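Local coordinates for hypothetical protein AGR_L_1239 (Agrobacterium tumefaciens str. C58, PDB 1VQS) that is of unknown function but belongs to the NIPSNAP family and adopts a ferredoxin-like fold that packs against further copies of itself, at the interface of chains A and B and the interface of chains A and C. Residues are numbered along the deposited sequence; one frame, centred on the assembly and turned at random. Chains: chain A/B/C, hypothetical protein AGR_L_1239.

Contact 1: the interface of chains A and B. Residues chain A 18, 20, 102-104; chain B 56-60.
A:Ala102 to A:Asn104, in strand 99-109, run antiparallel to B:Gly58 to B:Ile60, with A:Glu103 and B:Pro59 paired as a beta bridge. Two backbone bonds flank the bridge: B:Ile60 N gives its hydrogen to A:Ala102 O at 3.0 Å, and A:Asn104 N gives its own to B:Gly58 O at 2.9 Å. A:Asn104 extends the pairing with its side chain. CG sits between the backbone N and the carbonyl carbon (chi1 63°), which folds the amide back toward chain B, where A:Asn104 OD1 accepts from B:Gly58 N at 2.9 Å; the donor stands well above the carbonyl plane. ND2 of the same amide reaches B:Glu56 O in a weak bond. One water joins A:Ala102 N to B:Ile60 O and continues the pairing past A:Ala102, while another bridges A:Asn104 OD1 and B:Pro59 O alongside it. B:Ile60 carries the apolar part: its CB lies 3.7 Å from A:Ala102 CB, while the extended CG1 branch (chi2 171°) runs over the backbone of A:Glu103 and ends with CD1 3.6 Å from A:Arg18 NH2, the two side chains crossing at about a right angle. That guanidinium is steadied by A:Tyr20, whose phenol OH lies in its plane and accepts from A:Arg18 NE at 2.9 Å and also from NH2. The patch lets a short segment of chain B dock on a strand of chain A, probably helping to hold the two copies together.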
loop_
_atom_site.group_PDB
_atom_site.type_symbol
_atom_site.label_atom_id
_atom_site.label_comp_id
_atom_site.label_asym_id
_atom_site.label_seq_id
_atom_site.Cartn_x
_atom_site.Cartn_y
_atom_site.Cartn_z
ATOM N N ARG A 18 -9.520 -6.273 -14.661
ATOM C CA ARG A 18 -10.339 -5.567 -13.644
ATOM C C ARG A 18 -10.274 -6.363 -12.355
ATOM O O ARG A 18 -10.555 -7.560 -12.349
ATOM C CB ARG A 18 -11.802 -5.422 -14.101
ATOM C CG ARG A 18 -11.918 -4.618 -15.397
ATOM C CD ARG A 18 -13.360 -4.398 -15.856
ATOM N NE ARG A 18 -14.164 -3.617 -14.924
ATOM C CZ ARG A 18 -14.234 -2.285 -14.917
ATOM N NH1 ARG A 18 -13.558 -1.561 -15.809
ATOM N NH2 ARG A 18 -15.047 -1.678 -14.051
ATOM N N TYR A 20 -11.456 -6.477 -8.327
ATOM C CA TYR A 20 -12.367 -5.955 -7.320
ATOM C C TYR A 20 -12.111 -6.628 -5.985
ATOM O O TYR A 20 -11.949 -7.849 -5.914
ATOM C CB TYR A 20 -13.828 -6.236 -7.670
ATOM C CG TYR A 20 -14.335 -5.753 -9.004
ATOM C CD1 TYR A 20 -13.750 -4.681 -9.663
ATOM C CD2 TYR A 20 -15.413 -6.364 -9.593
ATOM C CE1 TYR A 20 -14.247 -4.233 -10.899
ATOM C CE2 TYR A 20 -15.919 -5.927 -10.825
ATOM C CZ TYR A 20 -15.331 -4.858 -11.463
ATOM O OH TYR A 20 -15.816 -4.441 -12.672
ATOM N N ALA A 102 -12.046 -1.075 -6.264
ATOM C CA ALA A 102 -11.886 -1.590 -7.639
ATOM C C ALA A 102 -10.767 -0.862 -8.358
ATOM O O ALA A 102 -10.465 0.327 -8.048
ATOM C CB ALA A 102 -13.188 -1.441 -8.413
ATOM N N GLU A 103 -10.136 -1.545 -9.306
ATOM C CA GLU A 103 -9.149 -0.899 -10.170
ATOM C C GLU A 103 -9.093 -1.669 -11.487
ATOM O O GLU A 103 -9.413 -2.855 -11.521
ATOM C CB GLU A 103 -7.755 -0.862 -9.523
ATOM C CG GLU A 103 -7.219 -2.233 -9.157
ATOM C CD GLU A 103 -5.841 -2.216 -8.541
ATOM O OE1 GLU A 103 -5.474 -1.224 -7.901
ATOM O OE2 GLU A 103 -5.142 -3.248 -8.687
ATOM N N ASN A 104 -8.655 -0.996 -12.545
ATOM C CA ASN A 104 -8.424 -1.645 -13.823
ATOM C C ASN A 104 -7.097 -1.185 -14.419
ATOM O O ASN A 104 -6.568 -0.128 -14.060
ATOM C CB ASN A 104 -9.595 -1.468 -14.812
ATOM C CG ASN A 104 -9.865 -0.012 -15.212
ATOM O OD1 ASN A 104 -9.587 0.910 -14.457
ATOM N ND2 ASN A 104 -10.491 0.181 -16.391
ATOM N N GLU B 56 -11.104 6.588 -15.342
ATOM C CA GLU B 56 -11.447 5.807 -16.512
ATOM C C GLU B 56 -10.617 4.511 -16.613
ATOM O O GLU B 56 -11.185 3.421 -16.709
ATOM C CB GLU B 56 -11.381 6.644 -17.787
ATOM C CG GLU B 56 -11.583 5.832 -19.080
ATOM C CD GLU B 56 -12.944 5.112 -19.173
ATOM O OE1 GLU B 56 -13.912 5.552 -18.504
ATOM O OE2 GLU B 56 -13.050 4.107 -19.943
ATOM N N ILE B 57 -9.301 4.616 -16.549
ATOM C CA ILE B 57 -8.452 3.422 -16.442
ATOM C C ILE B 57 -7.422 3.679 -15.349
ATOM O O ILE B 57 -6.718 4.688 -15.398
ATOM C CB ILE B 57 -7.719 3.099 -17.754
ATOM C CG1 ILE B 57 -8.714 2.827 -18.881
ATOM C CG2 ILE B 57 -6.815 1.879 -17.566
ATOM C CD1 ILE B 57 -8.118 2.926 -20.290
ATOM N N GLY B 58 -7.345 2.777 -14.366
ATOM C CA GLY B 58 -6.499 2.991 -13.191
ATOM C C GLY B 58 -7.335 2.672 -11.956
ATOM O O GLY B 58 -8.216 1.821 -11.995
ATOM N N PRO B 59 -7.127 3.401 -10.862
ATOM C CA PRO B 59 -8.065 3.291 -9.765
ATOM C C PRO B 59 -9.467 3.586 -10.229
ATOM O O PRO B 59 -9.645 4.539 -10.964
ATOM C CB PRO B 59 -7.601 4.365 -8.784
ATOM C CG PRO B 59 -6.164 4.584 -9.113
ATOM C CD PRO B 59 -6.069 4.385 -10.596
ATOM N N ILE B 60 -10.437 2.778 -9.818
ATOM C CA ILE B 60 -11.846 2.978 -10.130
ATOM C C ILE B 60 -12.498 3.752 -8.962
ATOM O O ILE B 60 -11.998 3.704 -7.856
ATOM C CB ILE B 60 -12.495 1.607 -10.420
ATOM C CG1 ILE B 60 -11.964 1.067 -11.737
ATOM C CG2 ILE B 60 -13.973 1.727 -10.509
ATOM C CD1 ILE B 60 -12.364 -0.358 -12.025
HETATM O O HOH W 1 -12.660 1.758 -5.696
HETATM O O HOH W 2 -10.624 3.495 -13.698
#

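Contact 2: the interface of chains A and C. Residues chain A 31, 34-35, 39, 49, 52-53; chain C 110, 112-113.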
loop_
_atom_site.group_PDB
_atom_site.type_symbol
_atom_site.label_atom_id
_atom_site.label_comp_id
_atom_site.label_asym_id
_atom_site.label_seq_id
_atom_site.Cartn_x
_atom_site.Cartn_y
_atom_site.Cartn_z
ATOM N N LEU A 31 -20.976 -13.878 -7.486
ATOM C CA LEU A 31 -20.870 -14.778 -8.624
ATOM C C LEU A 31 -22.229 -15.272 -9.072
ATOM O O LEU A 31 -22.457 -15.481 -10.264
ATOM C CB LEU A 31 -19.938 -15.954 -8.321
ATOM C CG LEU A 31 -18.445 -15.554 -8.231
ATOM C CD1 LEU A 31 -17.610 -16.748 -7.875
ATOM C CD2 LEU A 31 -17.937 -14.977 -9.522
ATOM N N VAL A 34 -24.014 -12.299 -10.994
ATOM C CA VAL A 34 -23.338 -12.065 -12.257
ATOM C C VAL A 34 -23.675 -13.200 -13.238
ATOM O O VAL A 34 -24.012 -12.938 -14.393
ATOM C CB VAL A 34 -21.804 -11.895 -12.075
ATOM C CG1 VAL A 34 -21.074 -11.825 -13.422
ATOM C CG2 VAL A 34 -21.511 -10.649 -11.257
ATOM N N GLU A 35 -23.581 -14.448 -12.798
ATOM C CA GLU A 35 -23.926 -15.545 -13.684
ATOM C C GLU A 35 -25.358 -15.464 -14.194
ATOM O O GLU A 35 -25.604 -15.638 -15.393
ATOM C CB GLU A 35 -23.705 -16.896 -13.009
ATOM C CG GLU A 35 -23.992 -18.066 -13.958
ATOM C CD GLU A 35 -23.716 -19.433 -13.368
ATOM O OE1 GLU A 35 -23.427 -19.541 -12.163
ATOM O OE2 GLU A 35 -23.842 -20.417 -14.124
ATOM N N ILE A 39 -23.644 -11.352 -16.672
ATOM C CA ILE A 39 -22.526 -11.654 -17.579
ATOM C C ILE A 39 -22.955 -11.707 -19.043
ATOM O O ILE A 39 -22.207 -11.292 -19.934
ATOM C CB ILE A 39 -21.727 -12.925 -17.158
ATOM C CG1 ILE A 39 -20.338 -12.955 -17.811
ATOM C CG2 ILE A 39 -22.519 -14.186 -17.461
ATOM C CD1 ILE A 39 -19.395 -11.854 -17.325
ATOM N N LEU A 49 -14.855 -11.820 -23.526
ATOM C CA LEU A 49 -14.470 -12.233 -22.184
ATOM C C LEU A 49 -13.362 -13.260 -22.297
ATOM O O LEU A 49 -13.476 -14.232 -23.037
ATOM C CB LEU A 49 -15.648 -12.848 -21.426
ATOM C CG LEU A 49 -15.424 -13.403 -20.018
ATOM C CD1 LEU A 49 -14.947 -12.350 -19.067
ATOM C CD2 LEU A 49 -16.712 -14.031 -19.507
ATOM N N TYR A 52 -12.493 -15.169 -15.873
ATOM C CA TYR A 52 -13.262 -14.585 -14.770
ATOM C C TYR A 52 -12.967 -15.442 -13.556
ATOM O O TYR A 52 -13.284 -16.630 -13.549
ATOM C CB TYR A 52 -14.757 -14.542 -15.113
ATOM C CG TYR A 52 -15.520 -13.400 -14.460
ATOM C CD1 TYR A 52 -15.664 -13.333 -13.071
ATOM C CD2 TYR A 52 -16.108 -12.400 -15.225
ATOM C CE1 TYR A 52 -16.393 -12.303 -12.478
ATOM C CE2 TYR A 52 -16.820 -11.378 -14.646
ATOM C CZ TYR A 52 -16.955 -11.318 -13.274
ATOM O OH TYR A 52 -17.675 -10.296 -12.704
ATOM N N PHE A 53 -12.309 -14.854 -12.566
ATOM C CA PHE A 53 -11.717 -15.633 -11.480
ATOM C C PHE A 53 -12.075 -15.048 -10.117
ATOM O O PHE A 53 -12.373 -13.845 -9.987
ATOM C CB PHE A 53 -10.189 -15.626 -11.609
ATOM C CG PHE A 53 -9.694 -15.987 -12.999
ATOM C CD1 PHE A 53 -9.658 -17.313 -13.399
ATOM C CD2 PHE A 53 -9.216 -15.010 -13.872
ATOM C CE1 PHE A 53 -9.217 -17.640 -14.653
ATOM C CE2 PHE A 53 -8.784 -15.334 -15.125
ATOM C CZ PHE A 53 -8.760 -16.662 -15.519
ATOM N N ALA C 110 -14.648 -18.786 -12.239
ATOM C CA ALA C 110 -16.093 -18.762 -12.115
ATOM C C ALA C 110 -16.689 -19.759 -13.102
ATOM O O ALA C 110 -16.050 -20.143 -14.087
ATOM C CB ALA C 110 -16.611 -17.367 -12.394
ATOM N N PHE C 112 -18.751 -19.313 -15.331
ATOM C CA PHE C 112 -18.912 -18.653 -16.637
ATOM C C PHE C 112 -17.599 -18.123 -17.211
ATOM O O PHE C 112 -17.596 -17.392 -18.199
ATOM C CB PHE C 112 -19.958 -17.516 -16.544
ATOM C CG PHE C 112 -19.750 -16.602 -15.384
ATOM C CD1 PHE C 112 -20.327 -16.883 -14.170
ATOM C CD2 PHE C 112 -18.955 -15.474 -15.494
ATOM C CE1 PHE C 112 -20.113 -16.069 -13.080
ATOM C CE2 PHE C 112 -18.761 -14.663 -14.433
ATOM C CZ PHE C 112 -19.354 -14.934 -13.214
ATOM N N SER C 113 -16.475 -18.508 -16.618
ATOM C CA SER C 113 -15.181 -18.178 -17.189
ATOM C C SER C 113 -14.882 -19.048 -18.414
ATOM O O SER C 113 -14.946 -20.282 -18.328
ATOM C CB SER C 113 -14.072 -18.417 -16.173
ATOM O OG SER C 113 -12.792 -18.063 -16.724
#
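This two-fold symmetric interface probably pairs chains A and C by inserting an aromatic side chain from the C-terminal segment of one copy between a helix and a strand of the other; its twin, with the chains exchanged, repeats the contact. The ring of C:Phe112 enters between helix 27-46 and strand 49-55 of chain A. CG stands in the crowded position between backbone N and carbonyl carbon (chi1 48°), which points the ring between A:Tyr52 and helix 27-46, with C:Ala110 CB of its own chain still lying over one face near the rim. C:Phe112 CE2 points onto the ring of A:Tyr52, 3.4 Å above the plane and over the centre, an edge-to-face stack with planes 66° apart. On the face away from C:Ala110, A:Val34 CG1, A:Glu35 CB and A:Ile39 CG1 lean over the rim of the C:Phe112 ring, nearest to CZ, CD1 and CD2, with A:Val34 CG1 3.6 Å from CZ. A:Glu35 thus offers its aliphatic root to the ring, while the extended chain carries its carboxylate away. C:Ala110 CB also touches A:Leu31 CD2 at 4.0 Å. The backbone of A:Tyr52 fixes the inserted segment at two points: its O accepts from C:Ala110 N at 2.9 Å, and its N donates to the hydroxyl OG of C:Ser113 at 3.0 Å. Polar bonds beside the strand and apolar packing against the helix together hold the segment against chain A in the crystal, which probably stabilises a dimer.

Contact 3: the interface of chains A and B. Residues chain A 96-97, 99-100, 102; chain B 23-25, 61, 100.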
loop_
_atom_site.group_PDB
_atom_site.type_symbol
_atom_site.label_atom_id
_atom_site.label_comp_id
_atom_site.label_asym_id
_atom_site.label_seq_id
_atom_site.Cartn_x
_atom_site.Cartn_y
_atom_site.Cartn_z
ATOM N N ARG A 96 -23.335 -3.304 -6.850
ATOM C CA ARG A 96 -22.730 -2.006 -6.519
ATOM C C ARG A 96 -22.239 -1.913 -5.077
ATOM O O ARG A 96 -21.236 -1.222 -4.804
ATOM C CB ARG A 96 -23.766 -0.903 -6.776
ATOM C CG ARG A 96 -23.267 0.507 -6.682
ATOM C CD ARG A 96 -24.322 1.467 -7.162
ATOM N NE ARG A 96 -24.407 1.425 -8.619
ATOM C CZ ARG A 96 -25.479 1.769 -9.328
ATOM N NH1 ARG A 96 -26.585 2.195 -8.735
ATOM N NH2 ARG A 96 -25.431 1.693 -10.645
ATOM N N ASP A 97 -22.937 -2.588 -4.174
ATOM C CA ASP A 97 -22.572 -2.545 -2.767
ATOM C C ASP A 97 -21.837 -3.804 -2.336
ATOM O O ASP A 97 -21.366 -3.882 -1.197
ATOM C CB ASP A 97 -23.805 -2.311 -1.891
ATOM C CG ASP A 97 -24.568 -1.063 -2.288
ATOM O OD1 ASP A 97 -23.965 -0.114 -2.829
ATOM O OD2 ASP A 97 -25.822 -1.048 -2.111
ATOM N N ILE A 99 -19.138 -4.755 -4.199
ATOM C CA ILE A 99 -17.767 -4.329 -4.510
ATOM C C ILE A 99 -17.412 -3.185 -3.568
ATOM O O ILE A 99 -18.145 -2.180 -3.533
ATOM C CB ILE A 99 -17.673 -3.829 -5.965
ATOM C CG1 ILE A 99 -17.986 -4.971 -6.952
ATOM C CG2 ILE A 99 -16.308 -3.184 -6.222
ATOM C CD1 ILE A 99 -18.285 -4.459 -8.367
ATOM N N GLU A 100 -16.307 -3.320 -2.831
ATOM C CA GLU A 100 -15.793 -2.239 -1.991
ATOM C C GLU A 100 -14.797 -1.337 -2.694
ATOM O O GLU A 100 -14.940 -0.113 -2.671
ATOM C CB GLU A 100 -15.161 -2.806 -0.704
ATOM C CG GLU A 100 -16.232 -3.328 0.268
ATOM C CD GLU A 100 -15.668 -3.841 1.589
ATOM O OE1 GLU A 100 -14.446 -3.969 1.767
ATOM O OE2 GLU A 100 -16.478 -4.136 2.481
ATOM N N ALA A 102 -12.046 -1.075 -6.264
ATOM C CA ALA A 102 -11.886 -1.590 -7.639
ATOM C C ALA A 102 -10.767 -0.862 -8.358
ATOM O O ALA A 102 -10.465 0.327 -8.048
ATOM C CB ALA A 102 -13.188 -1.441 -8.413
ATOM N N LYS B 23 -17.209 5.745 -2.498
ATOM C CA LYS B 23 -18.114 4.595 -2.483
ATOM C C LYS B 23 -18.244 4.033 -3.883
ATOM O O LYS B 23 -18.423 4.792 -4.855
ATOM C CB LYS B 23 -19.493 5.078 -2.030
ATOM C CG LYS B 23 -20.700 4.134 -2.312
ATOM C CD LYS B 23 -20.632 2.953 -1.375
ATOM C CE LYS B 23 -21.740 1.938 -1.680
ATOM N NZ LYS B 23 -21.520 1.176 -2.949
ATOM N N ASN B 24 -18.147 2.709 -4.022
ATOM C CA ASN B 24 -18.288 2.130 -5.344
ATOM C C ASN B 24 -19.611 2.527 -6.007
ATOM O O ASN B 24 -20.701 2.394 -5.411
ATOM C CB ASN B 24 -18.180 0.611 -5.279
ATOM C CG ASN B 24 -18.270 -0.009 -6.635
ATOM O OD1 ASN B 24 -17.362 0.152 -7.428
ATOM N ND2 ASN B 24 -19.374 -0.695 -6.925
ATOM N N GLY B 25 -19.505 3.002 -7.243
ATOM C CA GLY B 25 -20.653 3.468 -8.029
ATOM C C GLY B 25 -21.068 4.905 -7.832
ATOM O O GLY B 25 -21.996 5.359 -8.485
ATOM N N ASN B 61 -13.569 4.483 -9.234
ATOM C CA ASN B 61 -14.245 5.306 -8.224
ATOM C C ASN B 61 -13.406 6.466 -7.679
ATOM O O ASN B 61 -13.648 6.934 -6.550
ATOM C CB ASN B 61 -14.778 4.470 -7.059
ATOM C CG ASN B 61 -15.653 3.325 -7.508
ATOM O OD1 ASN B 61 -16.665 3.526 -8.192
ATOM N ND2 ASN B 61 -15.261 2.090 -7.108
ATOM N N GLU B 100 -14.926 7.862 0.606
ATOM C CA GLU B 100 -14.429 6.904 1.593
ATOM C C GLU B 100 -13.066 7.254 2.156
ATOM O O GLU B 100 -12.883 7.279 3.375
ATOM C CB GLU B 100 -14.393 5.482 0.997
ATOM C CG GLU B 100 -15.808 4.901 0.841
ATOM C CD GLU B 100 -15.832 3.469 0.316
ATOM O OE1 GLU B 100 -14.802 2.911 -0.096
ATOM O OE2 GLU B 100 -16.923 2.879 0.308
HETATM O O HOH W 3 -17.177 1.146 -1.783
HETATM O O HOH W 4 -12.660 1.758 -5.696
HETATM O O HOH W 5 -19.437 -0.429 -1.813
#
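A polar, water-rich interface between loops and a strand start of chain B and the segment from A:Arg96 to A:Ala102 probably adds charge and side-chain hydrogen bonds to the association of these two copies. In B:Asn24, CG anti to the backbone N (chi1 -178°) extends the amide away from its own backbone toward the end of helix 93-96, where B:Asn24 ND2 donates to A:Arg96 O at 2.9 Å, nearly straight at 170° and with the acceptor close to the amide plane. The other end of that amide is held within chain B, where B:Asn61 ND2 donates to B:Asn24 OD1 at 2.9 Å on a lone pair, fixing which way the amide faces. A:Ile99 CG2 packs against B:Asn24 CG at 3.8 Å. B:Lys23, its chain turned at CB-CG and again at CD-CE, curls its side-chain amine NZ into a salt bridge with A:Asp97 OD1 at 2.8 Å, meeting the carboxylate on its anti side. B:Lys23 NZ also donates to B:Asn24 O at 2.9 Å and lies at hydrogen-bonding distance, 3.0 Å, from A:Arg96 O. Two linked waters continue the network: one bridges NZ to A:Ile99 O, and the other connects A:Glu100 O, B:Asn24 N and B:Glu100 OE2. Through these contacts the loop of chain B caps the turn between helix 93-96 and strand 99-109 of chain A, probably fixing how the two copies are set together.

Contact 1 and contact 3 are neighbouring parts of one A-B interface, their C-alpha centres about 11 Å apart. They share A:Ala102, and strand 99-109 serves both: its beginning belongs to contact 3, and its continuation pairs with chain B in contact 1. Contact 2 lies about 18 Å from contact 1 and about 19 Å from contact 3. In these patches chain A uses different elements for B and for C; by the two-fold, its own segment 110-113, following the strand used in contacts 1 and 3, makes the twin of contact 2. Together the interfaces could link copies within the deposited eight-chain assembly.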